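Local structure of glucoamylase (Thermoanaerobacterium thermosaccharolyticum, 1LF6) at residues N18-V23 against K221-A226; P26-T31 against Y203-D208; P157-Q162 against L179-D184; Y199-Y204 against I230-E235. The protein hydrolyses terminal 1,4-linked alpha-D-glucose residues from the non-reducing ends of glucan chains as a family 15 glucoamylase, probably releasing beta-D-glucose. One frame throughout, in Å; residues are numbered along the deposited sequence.

Interaction 1 (N18-V23 against K221-A226); sequences NNISAV and KHYDSA
Asp224 OD1 accepts from two donors: the backbone N of Asn19 at 2.8 Å, on its syn lone pair, and a water at 2.6 Å that also donates to Asn19 OD1. Its sister oxygen OD2 is met by Ile20 N at 3.2 Å, from 42° above the carboxylate plane, so one carboxylate takes two consecutive peptide N-H groups of the 18-23 loop. This fixes the loop following strand 14-16 against the start of strand 225-228, at the surface of the N-terminal beta-sandwich domain. The first torsion of Asp224 (63°) places CG between its own N and carbonyl carbon, with the carboxylate turned to the loop. A return bond runs from Asp224 N to Ile20 O (2.9 Å) and is nearly straight, 173° at the hydrogen. Asp224 OD2 also lies 2.7 Å from Ile20 O; these are two acceptors, and their proximity might raise the proton affinity of the carboxylate. Farther along, Ala22 N donates to Ser225 O at 2.8 Å, and a second water joins Ser225 O to Ala22 O.

The apolar part centres on Tyr223. Ala22 CA stands over one face of its ring, 3.6 Å from the centroid, in a CH-pi contact displaced toward the rim, and Val23 N covers the same face. Ala22 also packs on Tyr203, and Ala226 on Ile201, both of strand 198-203, while Tyr223 N bonds to Ser200 OG of that strand. At the edge of the Tyr223 ring, in its plane, Ile20 CG2 comes within 3.8 Å of Tyr223 CD1.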
# COMPACT_ATOMS: atom_id res chain seq x y z
N ASN A 18 -21.92 -32.75 8.48
CA ASN A 18 -20.93 -33.23 7.53
C ASN A 18 -21.55 -34.37 6.73
O ASN A 18 -21.26 -35.55 6.95
CB ASN A 18 -19.66 -33.70 8.25
CG ASN A 18 -18.57 -34.14 7.30
OD1 ASN A 18 -18.42 -33.57 6.21
ND2 ASN A 18 -17.80 -35.14 7.69
N ASN A 19 -22.42 -33.99 5.80
CA ASN A 19 -23.12 -34.95 4.96
C ASN A 19 -22.26 -35.52 3.84
O ASN A 19 -22.30 -36.72 3.58
CB ASN A 19 -24.37 -34.28 4.37
CG ASN A 19 -25.32 -33.79 5.45
OD1 ASN A 19 -25.83 -32.67 5.38
ND2 ASN A 19 -25.58 -34.63 6.45
N ILE A 20 -21.48 -34.66 3.19
CA ILE A 20 -20.63 -35.09 2.09
C ILE A 20 -19.32 -34.29 2.05
O ILE A 20 -19.33 -33.07 1.93
CB ILE A 20 -21.35 -34.90 0.73
CG1 ILE A 20 -22.78 -35.44 0.82
CG2 ILE A 20 -20.59 -35.62 -0.37
CD1 ILE A 20 -23.77 -34.71 -0.06
N SER A 21 -18.20 -35.00 2.16
CA SER A 21 -16.90 -34.35 2.14
C SER A 21 -16.34 -34.31 0.72
O SER A 21 -16.59 -35.22 -0.07
CB SER A 21 -15.92 -35.08 3.05
OG SER A 21 -16.39 -35.10 4.38
N ALA A 22 -15.60 -33.26 0.41
CA ALA A 22 -14.99 -33.11 -0.91
C ALA A 22 -13.98 -34.24 -1.08
O ALA A 22 -13.45 -34.77 -0.10
CB ALA A 22 -14.31 -31.76 -1.02
N VAL A 23 -13.70 -34.61 -2.33
CA VAL A 23 -12.76 -35.69 -2.61
C VAL A 23 -11.55 -35.26 -3.44
O VAL A 23 -11.58 -34.24 -4.12
CB VAL A 23 -13.46 -36.84 -3.35
CG1 VAL A 23 -14.53 -37.46 -2.47
CG2 VAL A 23 -14.08 -36.32 -4.64
N LYS A 221 -21.70 -30.85 -7.87
CA LYS A 221 -21.29 -31.28 -6.54
C LYS A 221 -21.80 -30.32 -5.48
O LYS A 221 -21.96 -29.12 -5.73
CB LYS A 221 -19.76 -31.38 -6.45
CG LYS A 221 -19.14 -32.49 -7.30
CD LYS A 221 -19.14 -32.15 -8.78
CE LYS A 221 -18.37 -33.18 -9.59
NZ LYS A 221 -18.23 -32.78 -11.02
N HIS A 222 -22.06 -30.84 -4.29
CA HIS A 222 -22.55 -30.03 -3.19
C HIS A 222 -21.87 -30.42 -1.89
O HIS A 222 -22.52 -30.68 -0.88
CB HIS A 222 -24.07 -30.19 -3.06
CG HIS A 222 -24.84 -29.57 -4.19
ND1 HIS A 222 -24.93 -28.21 -4.37
CD2 HIS A 222 -25.52 -30.14 -5.21
CE1 HIS A 222 -25.63 -27.96 -5.46
NE2 HIS A 222 -26.00 -29.11 -5.99
N TYR A 223 -20.54 -30.44 -1.93
CA TYR A 223 -19.74 -30.80 -0.76
C TYR A 223 -19.93 -29.79 0.36
O TYR A 223 -20.10 -28.60 0.10
CB TYR A 223 -18.27 -30.87 -1.15
CG TYR A 223 -17.97 -31.80 -2.30
CD1 TYR A 223 -18.33 -33.14 -2.25
CD2 TYR A 223 -17.30 -31.34 -3.43
CE1 TYR A 223 -18.02 -34.01 -3.29
CE2 TYR A 223 -16.98 -32.19 -4.48
CZ TYR A 223 -17.34 -33.53 -4.40
OH TYR A 223 -17.01 -34.39 -5.43
N ASP A 224 -19.90 -30.26 1.60
CA ASP A 224 -20.06 -29.38 2.74
C ASP A 224 -18.87 -29.48 3.69
O ASP A 224 -18.95 -29.07 4.85
CB ASP A 224 -21.37 -29.69 3.49
CG ASP A 224 -21.40 -31.10 4.08
OD1 ASP A 224 -22.48 -31.51 4.55
OD2 ASP A 224 -20.36 -31.79 4.08
N SER A 225 -17.77 -30.01 3.17
CA SER A 225 -16.55 -30.17 3.96
C SER A 225 -15.33 -30.36 3.07
O SER A 225 -15.40 -31.05 2.05
CB SER A 225 -16.71 -31.38 4.90
OG SER A 225 -15.53 -31.62 5.64
N ALA A 226 -14.21 -29.75 3.45
CA ALA A 226 -12.97 -29.85 2.70
C ALA A 226 -11.84 -29.14 3.44
O ALA A 226 -12.10 -28.27 4.28
CB ALA A 226 -13.15 -29.24 1.31
O HOH W 1 -24.59 -30.75 3.33
O HOH W 2 -12.89 -33.15 2.35

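Interaction 2 (P26-T31 against Y203-D208); sequences PGEEDT and YYKVND
Pro26, which follows a cis peptide bond, directs its carbonyl O to within 3.2 Å of Tyr203 CD1, approaching the ring obliquely. The contact joins two loops of the N-terminal beta-sandwich domain: the one before strand 39-42, and the turn leading from edge strand 198-203 to Asp208, the N-cap of helix 209-216. Within that turn Tyr203 O accepts from both Val206 N and Asn207 N, and Asn207 OD1 accepts from Tyr203 N.

Gly27 comes next, its CA 3.7 Å from Tyr203 CB and also close to Val206 CG2. With phi at 94° and psi at 166°, its backbone has a conformation in which a beta carbon would press on the preceding carbonyl oxygen, which accounts for glycine here. Glu28 N then donates to Tyr204 O at 3.0 Å, the single backbone hydrogen bond between the segments. The extended side chains of Glu28 and Lys205 cross at a slant, and Glu28 OE2 forms a salt bridge with Lys205 NZ (3.0 Å), which approaches from well above the carboxylate plane. Lys205 CD also lies against the Glu28 carboxylate, so the lysine meets it with a methylene as well as with its charged end.

Two successive carbonyls, Glu28 O and Glu29 O, border the Tyr204 ring in its plane, the latter 3.3 Å from CE2. Asp30 follows, held by a hydrogen bond from His158 NE2 to its OD2. Its CG lies 4.0 Å above one face of the Tyr204 ring, toward the rim, whereas Lys205 CG sits over the centre of the opposite face, 3.7 Å from the plane.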
# COMPACT_ATOMS: atom_id res chain seq x y z
N PRO A 26 -5.52 -32.16 -1.67
CA PRO A 26 -5.97 -30.93 -1.02
C PRO A 26 -6.17 -29.79 -2.03
O PRO A 26 -6.41 -28.65 -1.65
CB PRO A 26 -4.84 -30.63 -0.05
CG PRO A 26 -3.64 -30.99 -0.88
CD PRO A 26 -4.06 -32.31 -1.53
N GLY A 27 -6.06 -30.12 -3.31
CA GLY A 27 -6.22 -29.12 -4.34
C GLY A 27 -4.88 -28.55 -4.75
O GLY A 27 -3.87 -28.74 -4.06
N GLU A 28 -4.86 -27.84 -5.87
CA GLU A 28 -3.64 -27.24 -6.39
C GLU A 28 -3.32 -25.93 -5.66
O GLU A 28 -4.19 -25.35 -5.01
CB GLU A 28 -3.81 -26.99 -7.88
CG GLU A 28 -2.52 -26.72 -8.62
CD GLU A 28 -2.73 -26.66 -10.12
OE1 GLU A 28 -3.32 -27.62 -10.67
OE2 GLU A 28 -2.31 -25.67 -10.74
N GLU A 29 -2.08 -25.48 -5.77
CA GLU A 29 -1.58 -24.29 -5.12
C GLU A 29 -2.12 -23.08 -5.90
O GLU A 29 -2.57 -23.19 -7.03
CB GLU A 29 -0.06 -24.25 -5.12
CG GLU A 29 0.59 -25.26 -4.17
CD GLU A 29 2.11 -25.20 -4.21
OE1 GLU A 29 2.76 -25.94 -3.45
OE2 GLU A 29 2.64 -24.39 -5.01
N ASP A 30 -2.20 -22.06 -5.12
CA ASP A 30 -2.91 -20.82 -5.52
C ASP A 30 -1.90 -19.69 -5.40
O ASP A 30 -0.72 -19.88 -5.00
CB ASP A 30 -4.12 -20.69 -4.65
CG ASP A 30 -5.25 -19.83 -5.07
OD1 ASP A 30 -5.41 -19.33 -6.20
OD2 ASP A 30 -6.18 -19.66 -4.21
N THR A 31 -2.36 -18.49 -5.59
CA THR A 31 -1.61 -17.27 -5.72
C THR A 31 -2.42 -16.13 -5.16
O THR A 31 -3.67 -16.24 -5.16
CB THR A 31 -1.25 -17.07 -7.21
OG1 THR A 31 -0.16 -16.20 -7.40
CG2 THR A 31 -2.42 -16.78 -8.10
N TYR A 203 -12.08 -28.47 -3.87
CA TYR A 203 -10.65 -28.22 -3.96
C TYR A 203 -10.27 -27.48 -5.23
O TYR A 203 -10.73 -27.82 -6.32
CB TYR A 203 -9.89 -29.54 -3.87
CG TYR A 203 -10.01 -30.17 -2.50
CD1 TYR A 203 -9.45 -29.55 -1.39
CD2 TYR A 203 -10.71 -31.36 -2.32
CE1 TYR A 203 -9.59 -30.09 -0.12
CE2 TYR A 203 -10.85 -31.91 -1.05
CZ TYR A 203 -10.29 -31.27 0.05
OH TYR A 203 -10.43 -31.79 1.31
N TYR A 204 -9.44 -26.45 -5.08
CA TYR A 204 -9.00 -25.62 -6.20
C TYR A 204 -8.44 -26.42 -7.38
O TYR A 204 -7.51 -27.21 -7.23
CB TYR A 204 -7.95 -24.61 -5.71
CG TYR A 204 -7.46 -23.65 -6.77
CD1 TYR A 204 -8.36 -22.95 -7.57
CD2 TYR A 204 -6.10 -23.45 -6.98
CE1 TYR A 204 -7.92 -22.06 -8.55
CE2 TYR A 204 -5.64 -22.56 -7.96
CZ TYR A 204 -6.56 -21.87 -8.74
OH TYR A 204 -6.12 -21.00 -9.71
N LYS A 205 -9.03 -26.18 -8.55
CA LYS A 205 -8.63 -26.85 -9.79
C LYS A 205 -8.89 -28.35 -9.81
O LYS A 205 -8.39 -29.06 -10.68
CB LYS A 205 -7.16 -26.57 -10.11
CG LYS A 205 -6.90 -25.16 -10.59
CD LYS A 205 -5.44 -24.95 -10.97
CE LYS A 205 -5.21 -23.54 -11.49
NZ LYS A 205 -3.77 -23.28 -11.83
N VAL A 206 -9.69 -28.83 -8.86
CA VAL A 206 -10.02 -30.25 -8.79
C VAL A 206 -11.53 -30.42 -8.95
O VAL A 206 -12.00 -30.90 -9.98
CB VAL A 206 -9.58 -30.87 -7.45
CG1 VAL A 206 -9.89 -32.36 -7.44
CG2 VAL A 206 -8.09 -30.64 -7.23
N ASN A 207 -12.27 -30.02 -7.93
CA ASN A 207 -13.73 -30.10 -7.96
C ASN A 207 -14.37 -28.86 -7.36
O ASN A 207 -15.42 -28.93 -6.72
CB ASN A 207 -14.21 -31.35 -7.22
CG ASN A 207 -13.54 -31.54 -5.88
OD1 ASN A 207 -13.42 -30.60 -5.09
ND2 ASN A 207 -13.10 -32.76 -5.60
N ASP A 208 -13.72 -27.72 -7.56
CA ASP A 208 -14.22 -26.44 -7.06
C ASP A 208 -15.36 -25.97 -7.95
O ASP A 208 -15.55 -26.48 -9.06
CB ASP A 208 -13.11 -25.40 -7.04
CG ASP A 208 -12.39 -25.29 -8.37
OD1 ASP A 208 -12.26 -24.16 -8.88
OD2 ASP A 208 -11.96 -26.33 -8.90

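Interaction 3 (P157-Q162 against L179-D184); sequences PHIKNQ and LMAKRD
Arg183 reaches from the end of strand 176-183 to the carbonyls of Ile159 and Lys160 in the loop after strand 150-157, which lie at the edge of its guanidinium, near the plane. NH2 donates weakly to Ile159 O (3.4 Å, 166° at the hydrogen), and Lys160 O lies 2.7 Å from the same nitrogen. Arg183 CG lies anti to the backbone N (chi1 -166°), and the chain bends at chi2 on its way to these carbonyls. The amide of Gln162, whose NE2 bonds to Ser164 O, is modelled over one face, but it sits too close to Arg183 CZ, so this placement is doubtful. Over the opposite face, toward the rim, stands Asp184 OD2.

Beside this polar group, Ile159 and Arg183 slide past each other in opposite directions, with CG2 of the isoleucine 3.5 Å from CB of the arginine. Ile159 CD1 reaches the strand backbone tightly, 3.3 Å from Lys182 CA, and touches Ala181 CB at 3.7 Å. Pro157 CB extends this apolar row at 3.9 Å from Ala181 CB.

A second shell positions the loop. Asn166 OD1 accepts from Ile159 N, Asp71 OD2 accepts from Lys160 N, and Lys160 NZ bonds to Asn185 OD1. Because strand 150-157 and strand 176-183 belong to different sheets, the contact links the two layers of the N-terminal beta-sandwich domain. Asp184 OD2 makes a long salt bridge to Arg183 NE, 3.6 Å, with no N-H pointing at the oxygen; the carboxylate therefore probably balances the guanidinium charge electrostatically, while carbonyl oxygens line its edge.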
# COMPACT_ATOMS: atom_id res chain seq x y z
N PRO A 157 -11.01 -18.55 0.54
CA PRO A 157 -10.35 -18.17 1.79
C PRO A 157 -8.87 -18.55 1.84
O PRO A 157 -8.48 -19.65 1.45
CB PRO A 157 -11.17 -18.90 2.84
CG PRO A 157 -11.52 -20.17 2.14
CD PRO A 157 -11.91 -19.70 0.75
N HIS A 158 -8.06 -17.61 2.32
CA HIS A 158 -6.62 -17.82 2.50
C HIS A 158 -6.34 -17.33 3.91
O HIS A 158 -5.58 -16.38 4.11
CB HIS A 158 -5.81 -16.99 1.51
CG HIS A 158 -5.72 -17.59 0.14
ND1 HIS A 158 -4.71 -17.27 -0.74
CD2 HIS A 158 -6.52 -18.48 -0.50
CE1 HIS A 158 -4.90 -17.93 -1.87
NE2 HIS A 158 -5.98 -18.67 -1.75
N ILE A 159 -6.98 -17.97 4.88
CA ILE A 159 -6.85 -17.58 6.27
C ILE A 159 -5.42 -17.52 6.78
O ILE A 159 -4.60 -18.42 6.53
CB ILE A 159 -7.70 -18.51 7.16
CG1 ILE A 159 -9.13 -18.52 6.63
CG2 ILE A 159 -7.68 -18.02 8.61
CD1 ILE A 159 -10.01 -19.56 7.26
N LYS A 160 -5.12 -16.44 7.49
CA LYS A 160 -3.80 -16.19 8.04
C LYS A 160 -2.68 -16.24 7.01
O LYS A 160 -1.68 -16.94 7.19
CB LYS A 160 -3.51 -17.15 9.20
CG LYS A 160 -4.16 -16.74 10.50
CD LYS A 160 -3.44 -17.37 11.69
CE LYS A 160 -3.82 -16.69 12.99
NZ LYS A 160 -2.99 -17.18 14.12
N ASN A 161 -2.86 -15.49 5.93
CA ASN A 161 -1.88 -15.37 4.86
C ASN A 161 -1.45 -16.62 4.10
O ASN A 161 -0.31 -16.69 3.64
CB ASN A 161 -0.62 -14.67 5.40
CG ASN A 161 -0.93 -13.31 5.99
OD1 ASN A 161 -0.80 -13.10 7.20
ND2 ASN A 161 -1.36 -12.38 5.15
N GLN A 162 -2.33 -17.60 3.98
CA GLN A 162 -1.97 -18.80 3.23
C GLN A 162 -3.21 -19.47 2.64
O GLN A 162 -4.23 -19.63 3.30
CB GLN A 162 -1.19 -19.80 4.10
CG GLN A 162 -2.01 -20.61 5.08
CD GLN A 162 -1.19 -21.72 5.72
OE1 GLN A 162 -0.21 -21.46 6.42
NE2 GLN A 162 -1.59 -22.96 5.48
N LEU A 179 -21.45 -20.45 4.95
CA LEU A 179 -20.27 -21.22 4.55
C LEU A 179 -19.16 -20.76 5.49
O LEU A 179 -18.83 -19.58 5.55
CB LEU A 179 -19.89 -20.92 3.10
CG LEU A 179 -20.69 -21.65 2.01
CD1 LEU A 179 -22.17 -21.43 2.21
CD2 LEU A 179 -20.25 -21.15 0.63
N MET A 180 -18.59 -21.71 6.23
CA MET A 180 -17.54 -21.39 7.19
C MET A 180 -16.15 -21.79 6.72
O MET A 180 -15.99 -22.71 5.92
CB MET A 180 -17.83 -22.09 8.52
CG MET A 180 -19.26 -21.95 9.02
SD MET A 180 -19.71 -20.24 9.35
CE MET A 180 -18.71 -19.94 10.81
N ALA A 181 -15.14 -21.09 7.23
CA ALA A 181 -13.75 -21.37 6.91
C ALA A 181 -12.93 -21.06 8.15
O ALA A 181 -13.24 -20.12 8.89
CB ALA A 181 -13.29 -20.50 5.74
N LYS A 182 -11.89 -21.85 8.39
CA LYS A 182 -11.06 -21.61 9.57
C LYS A 182 -9.64 -22.10 9.41
O LYS A 182 -9.32 -22.93 8.55
CB LYS A 182 -11.71 -22.26 10.80
CG LYS A 182 -11.84 -23.77 10.73
CD LYS A 182 -10.77 -24.48 11.54
CE LYS A 182 -10.99 -24.30 13.03
NZ LYS A 182 -9.96 -25.01 13.84
N ARG A 183 -8.77 -21.55 10.26
CA ARG A 183 -7.37 -21.90 10.31
C ARG A 183 -6.87 -21.26 11.59
O ARG A 183 -6.91 -20.03 11.73
CB ARG A 183 -6.60 -21.34 9.12
CG ARG A 183 -5.22 -21.97 8.98
CD ARG A 183 -4.20 -21.04 8.38
NE ARG A 183 -2.86 -21.44 8.80
CZ ARG A 183 -1.77 -20.70 8.67
NH1 ARG A 183 -0.60 -21.16 9.09
NH2 ARG A 183 -1.83 -19.49 8.12
N ASP A 184 -6.43 -22.08 12.53
CA ASP A 184 -5.97 -21.58 13.82
C ASP A 184 -7.13 -20.87 14.52
O ASP A 184 -8.24 -21.39 14.58
CB ASP A 184 -4.78 -20.63 13.65
CG ASP A 184 -3.50 -21.36 13.27
OD1 ASP A 184 -3.23 -22.43 13.86
OD2 ASP A 184 -2.76 -20.86 12.40

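Interaction 4 (Y199-Y204 against I230-E235); sequences YSIGYY and IIEGAE
Ser200 and Gly233 exchange both backbone hydrogen bonds: Ser200 N to Gly233 O at 3.0 Å, and Gly233 N to Ser200 O at 2.9 Å. Two residues on, Gly202 N donates to Ile231 O (3.3 Å) and Ile231 N to Gly202 O (3.0 Å). These hydrogen-bonded pairs alternate with the non-hydrogen-bonded pairs Tyr199-Ala234, Ile201-Glu232 and Tyr203-Ile230, the register of a regular antiparallel sheet. The segment axes run at 161°, consistent with strand twist. CA-H...O contacts flank the bonded pairs at the two ends, Tyr199 CA to Gly233 O at one and the shorter Ile230 CA to Gly202 O (3.2 Å) at the other.

Side-chain packing divides by face. On the face of Tyr199, Ile201, Glu232 and Ala234, the Ile201 and Glu232 side chains lie side by side, pointing the same way, with the aliphatic CG of the glutamate against Ile201 CG2. Ile230 sends CD1 to that methyl at 4.0 Å; its first torsion of 65° puts CG1 between the backbone N and carbonyl carbon. Its other branch, CG2, meets Tyr203 CE1 obliquely at 3.9 Å. On the face of Ser200 and Ile231, Ile231 CD1 touches the edge of the Tyr204 ring in its plane, a tight 3.3 Å from Tyr204 CD1.

Strand 198-203 is one of the two outermost strands of a seven-stranded antiparallel sheet within this chain, and strand 230-236 separates it from strand 150-157. The Tyr199, Ile201 and Glu232 face packs on strands 166-173 and 176-183 of the other sheet in the beta-sandwich, while Ile231 touches Asp208, just before helix 209-216.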
# COMPACT_ATOMS: atom_id res chain seq x y z
N TYR A 199 -24.94 -24.91 -2.30
CA TYR A 199 -23.56 -24.64 -1.91
C TYR A 199 -22.64 -25.83 -2.16
O TYR A 199 -23.10 -26.95 -2.37
CB TYR A 199 -23.50 -24.25 -0.43
CG TYR A 199 -24.13 -25.27 0.49
CD1 TYR A 199 -23.52 -26.51 0.73
CD2 TYR A 199 -25.35 -25.02 1.11
CE1 TYR A 199 -24.11 -27.46 1.55
CE2 TYR A 199 -25.95 -25.97 1.94
CZ TYR A 199 -25.33 -27.18 2.16
OH TYR A 199 -25.93 -28.12 2.97
N SER A 200 -21.34 -25.57 -2.13
CA SER A 200 -20.34 -26.62 -2.34
C SER A 200 -18.93 -26.11 -2.02
O SER A 200 -18.51 -25.05 -2.49
CB SER A 200 -20.38 -27.12 -3.78
OG SER A 200 -19.46 -28.18 -3.97
N ILE A 201 -18.22 -26.88 -1.21
CA ILE A 201 -16.85 -26.54 -0.83
C ILE A 201 -15.93 -27.55 -1.49
O ILE A 201 -15.84 -28.70 -1.05
CB ILE A 201 -16.69 -26.59 0.70
CG1 ILE A 201 -17.73 -25.69 1.36
CG2 ILE A 201 -15.28 -26.16 1.09
CD1 ILE A 201 -17.80 -25.81 2.86
N GLY A 202 -15.26 -27.13 -2.56
CA GLY A 202 -14.38 -28.04 -3.27
C GLY A 202 -12.92 -27.62 -3.28
O GLY A 202 -12.55 -26.57 -2.78
N TYR A 203 -12.08 -28.47 -3.87
CA TYR A 203 -10.65 -28.22 -3.96
C TYR A 203 -10.27 -27.48 -5.23
O TYR A 203 -10.73 -27.82 -6.32
CB TYR A 203 -9.89 -29.54 -3.87
CG TYR A 203 -10.01 -30.17 -2.50
CD1 TYR A 203 -9.45 -29.55 -1.39
CD2 TYR A 203 -10.71 -31.36 -2.32
CE1 TYR A 203 -9.59 -30.09 -0.12
CE2 TYR A 203 -10.85 -31.91 -1.05
CZ TYR A 203 -10.29 -31.27 0.05
OH TYR A 203 -10.43 -31.79 1.31
N TYR A 204 -9.44 -26.45 -5.08
CA TYR A 204 -9.00 -25.62 -6.20
C TYR A 204 -8.44 -26.42 -7.38
O TYR A 204 -7.51 -27.21 -7.23
CB TYR A 204 -7.95 -24.61 -5.71
CG TYR A 204 -7.46 -23.65 -6.77
CD1 TYR A 204 -8.36 -22.95 -7.57
CD2 TYR A 204 -6.10 -23.45 -6.98
CE1 TYR A 204 -7.92 -22.06 -8.55
CE2 TYR A 204 -5.64 -22.56 -7.96
CZ TYR A 204 -6.56 -21.87 -8.74
OH TYR A 204 -6.12 -21.00 -9.71
N ILE A 230 -9.02 -24.59 -0.89
CA ILE A 230 -10.44 -24.71 -1.21
C ILE A 230 -11.09 -23.46 -1.78
O ILE A 230 -10.53 -22.37 -1.76
CB ILE A 230 -11.22 -25.12 0.04
CG1 ILE A 230 -11.13 -24.01 1.09
CG2 ILE A 230 -10.64 -26.41 0.61
CD1 ILE A 230 -11.95 -24.28 2.35
N ILE A 231 -12.30 -23.66 -2.29
CA ILE A 231 -13.11 -22.59 -2.86
C ILE A 231 -14.55 -22.83 -2.41
O ILE A 231 -15.14 -23.88 -2.71
CB ILE A 231 -13.03 -22.60 -4.40
CG1 ILE A 231 -11.58 -22.38 -4.83
CG2 ILE A 231 -13.95 -21.52 -4.97
CD1 ILE A 231 -11.38 -22.43 -6.32
N GLU A 232 -15.10 -21.89 -1.66
CA GLU A 232 -16.46 -22.03 -1.18
C GLU A 232 -17.40 -21.38 -2.17
O GLU A 232 -17.50 -20.15 -2.25
CB GLU A 232 -16.57 -21.41 0.22
CG GLU A 232 -15.62 -22.09 1.20
CD GLU A 232 -15.90 -21.77 2.66
OE1 GLU A 232 -15.53 -22.61 3.51
OE2 GLU A 232 -16.47 -20.70 2.96
N GLY A 233 -18.07 -22.22 -2.96
CA GLY A 233 -18.99 -21.74 -3.98
C GLY A 233 -20.45 -21.86 -3.59
O GLY A 233 -20.81 -22.68 -2.74
N ALA A 234 -21.28 -21.04 -4.21
CA ALA A 234 -22.71 -21.05 -3.94
C ALA A 234 -23.46 -20.43 -5.10
O ALA A 234 -22.96 -19.53 -5.77
CB ALA A 234 -23.00 -20.29 -2.65
N GLU A 235 -24.67 -20.92 -5.33
CA GLU A 235 -25.50 -20.39 -6.40
C GLU A 235 -26.51 -19.42 -5.79
O GLU A 235 -27.03 -19.64 -4.70
CB GLU A 235 -26.23 -21.52 -7.13
CG GLU A 235 -27.29 -21.05 -8.13
CD GLU A 235 -27.74 -22.16 -9.06
OE1 GLU A 235 -27.90 -23.31 -8.59
OE2 GLU A 235 -27.95 -21.89 -10.26

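All four interactions lie in the N-terminal beta-sandwich domain. Interactions 2 and 4 share Tyr203 and Tyr204, where edge strand becomes turn, with centres about 10 Å apart. Interaction 1 borders interaction 4, centres about 9 Å apart, and Tyr223 O lies 2.9 Å from Ile201 N in a probable hydrogen bond. It also meets interaction 2, Val23 O being 2.6 Å from Asn207 ND2. Interaction 3 connects to interaction 2 through Asp30 OD2 and His158 NE2, 2.7 Å apart. None includes the probable catalytic Glu435 or Glu438, but Thr31 OG1 bonds to Gly326 O, next in sequence to Trp325, a probable substrate-binding residue.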